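Local atomic coordinates of ThermoDBP-single stranded DNA binding protein (Thermoproteus tenax, PDB entry 3TEK), a protein that binds single-stranded DNA and probably takes the place of the canonical single-stranded DNA-binding protein in the Thermoproteales. Residues R39-Y44 against F116-E121. Sequence-based numbering, arbitrary orientation.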
# COMPACT_ATOMS: atom_id res chain seq x y z
N ARG A 39 -13.60 4.90 2.20
CA ARG A 39 -12.61 5.82 1.63
C ARG A 39 -11.48 5.08 0.97
O ARG A 39 -11.05 5.42 -0.12
CB ARG A 39 -11.99 6.71 2.71
CG ARG A 39 -12.91 7.76 3.31
CD ARG A 39 -12.12 8.66 4.29
NE ARG A 39 -10.81 9.08 3.78
CZ ARG A 39 -10.60 10.00 2.84
NH1 ARG A 39 -11.62 10.65 2.27
NH2 ARG A 39 -9.36 10.29 2.47
N LEU A 40 -10.99 4.05 1.65
CA LEU A 40 -9.78 3.37 1.22
C LEU A 40 -10.06 2.37 0.09
O LEU A 40 -9.33 2.35 -0.91
CB LEU A 40 -9.11 2.65 2.39
CG LEU A 40 -7.84 1.86 2.04
CD1 LEU A 40 -6.69 2.75 1.54
CD2 LEU A 40 -7.46 1.01 3.26
N PHE A 41 -11.08 1.55 0.28
CA PHE A 41 -11.37 0.43 -0.63
C PHE A 41 -12.60 0.66 -1.50
O PHE A 41 -12.80 -0.09 -2.45
CB PHE A 41 -11.61 -0.88 0.14
CG PHE A 41 -10.43 -1.38 0.92
CD1 PHE A 41 -9.21 -1.63 0.30
CD2 PHE A 41 -10.55 -1.64 2.28
CE1 PHE A 41 -8.13 -2.11 1.04
CE2 PHE A 41 -9.49 -2.13 3.03
CZ PHE A 41 -8.27 -2.36 2.41
N GLY A 42 -13.40 1.67 -1.18
CA GLY A 42 -14.69 1.89 -1.86
C GLY A 42 -14.78 3.16 -2.68
O GLY A 42 -13.77 3.70 -3.13
N ARG A 43 -16.01 3.66 -2.85
CA ARG A 43 -16.27 4.79 -3.76
C ARG A 43 -16.33 6.17 -3.08
O ARG A 43 -16.63 7.17 -3.75
CB ARG A 43 -17.57 4.54 -4.53
CG ARG A 43 -18.83 4.94 -3.77
CD ARG A 43 -20.03 4.11 -4.18
NE ARG A 43 -21.12 4.18 -3.20
CZ ARG A 43 -21.11 3.60 -2.00
NH1 ARG A 43 -20.05 2.90 -1.59
NH2 ARG A 43 -22.16 3.73 -1.20
N TYR A 44 -16.06 6.24 -1.78
CA TYR A 44 -16.16 7.50 -1.02
C TYR A 44 -14.86 8.31 -1.01
O TYR A 44 -14.83 9.44 -0.52
CB TYR A 44 -16.61 7.24 0.42
CG TYR A 44 -18.04 6.74 0.56
CD1 TYR A 44 -19.11 7.63 0.50
CD2 TYR A 44 -18.31 5.39 0.77
CE1 TYR A 44 -20.43 7.18 0.63
CE2 TYR A 44 -19.62 4.93 0.90
CZ TYR A 44 -20.67 5.83 0.83
OH TYR A 44 -21.96 5.38 0.97
N PHE A 116 -9.69 3.26 11.05
CA PHE A 116 -8.50 2.41 11.22
C PHE A 116 -7.31 2.89 10.39
O PHE A 116 -7.45 3.74 9.49
CB PHE A 116 -8.82 0.96 10.83
CG PHE A 116 -9.26 0.80 9.41
CD1 PHE A 116 -8.32 0.73 8.36
CD2 PHE A 116 -10.61 0.75 9.09
CE1 PHE A 116 -8.75 0.60 7.03
CE2 PHE A 116 -11.05 0.64 7.77
CZ PHE A 116 -10.13 0.55 6.74
N MET A 117 -6.16 2.30 10.61
CA MET A 117 -5.08 2.42 9.68
C MET A 117 -4.36 1.09 9.50
O MET A 117 -4.28 0.30 10.40
CB MET A 117 -4.13 3.52 10.07
CG MET A 117 -3.70 3.47 11.46
SD MET A 117 -2.83 4.94 11.95
CE MET A 117 -2.63 4.56 13.64
N ILE A 118 -3.87 0.85 8.31
CA ILE A 118 -3.16 -0.37 8.04
C ILE A 118 -1.72 -0.04 7.78
O ILE A 118 -1.43 0.85 7.04
CB ILE A 118 -3.75 -1.05 6.84
CG1 ILE A 118 -5.18 -1.44 7.14
CG2 ILE A 118 -2.96 -2.26 6.45
CD1 ILE A 118 -5.96 -1.79 5.98
N SER A 119 -0.82 -0.76 8.40
CA SER A 119 0.58 -0.66 8.03
C SER A 119 0.98 -2.01 7.44
O SER A 119 0.63 -3.09 7.96
CB SER A 119 1.46 -0.35 9.22
OG SER A 119 1.47 -1.46 10.09
N THR A 120 1.72 -1.94 6.35
CA THR A 120 2.20 -3.15 5.71
C THR A 120 3.55 -2.91 5.06
O THR A 120 4.07 -1.79 5.08
CB THR A 120 1.17 -3.68 4.70
OG1 THR A 120 1.56 -5.01 4.27
CG2 THR A 120 1.01 -2.71 3.52
N GLU A 121 4.15 -3.97 4.56
CA GLU A 121 5.43 -3.89 3.87
C GLU A 121 5.32 -4.46 2.48
O GLU A 121 4.64 -5.47 2.27
CB GLU A 121 6.49 -4.68 4.61
CG GLU A 121 6.84 -4.13 5.96
CD GLU A 121 8.20 -4.65 6.46
OE1 GLU A 121 8.86 -5.49 5.78
OE2 GLU A 121 8.59 -4.20 7.54
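Leu40 of the short helix that begins at residue 37, with the neighbouring Phe41, packs against Phe116 and Ile118 of the strand 116-124, an inner strand of the four-stranded antiparallel sheet in this single-stranded DNA-binding domain. The join is purely apolar and small: 116 Å² is buried over both sides, all four residues are buried, and the nearest CA atoms, those of Leu40 and Met117, stand 9.7 Å apart, so side chains alone bridge helix and sheet. At the start of the segment, Arg39 turns elsewhere and forms a salt bridge with Glu51. Leu40 then carries most of the contact through one methyl group. With CG anti to the backbone N (chi1 178°), its CD2 reaches the edge of the Phe116 ring, near the ring plane, 4.0 Å from CE1. The two side chains cross at about a right angle. The same CD2 lies 4.2 Å from Ile118 CD1, so a single leucine methyl meets both strand residues. On the Phe116 side, chi1 of 60° sets CG between the backbone N and the carbonyl carbon, and the ring bridges the gap although the CB itself does not point at the helix; it also meets the ring of Phe100, with planes at about 35°. Phe41 comes next, its ring bearing Leu40 CD2 over one face, 3.6 Å above the plane and offset toward the rim. It also touches Phe93 and Lys97 of helix 83-108, the helix whose Leu96 and Trp99 pack on Ile118, so the contact belongs to the core between sheet and helices. Beyond Leu40, the remaining link is oblique to the Phe41 ring: Phe41 CZ approaches Ile118 CD1 at 4.3 Å.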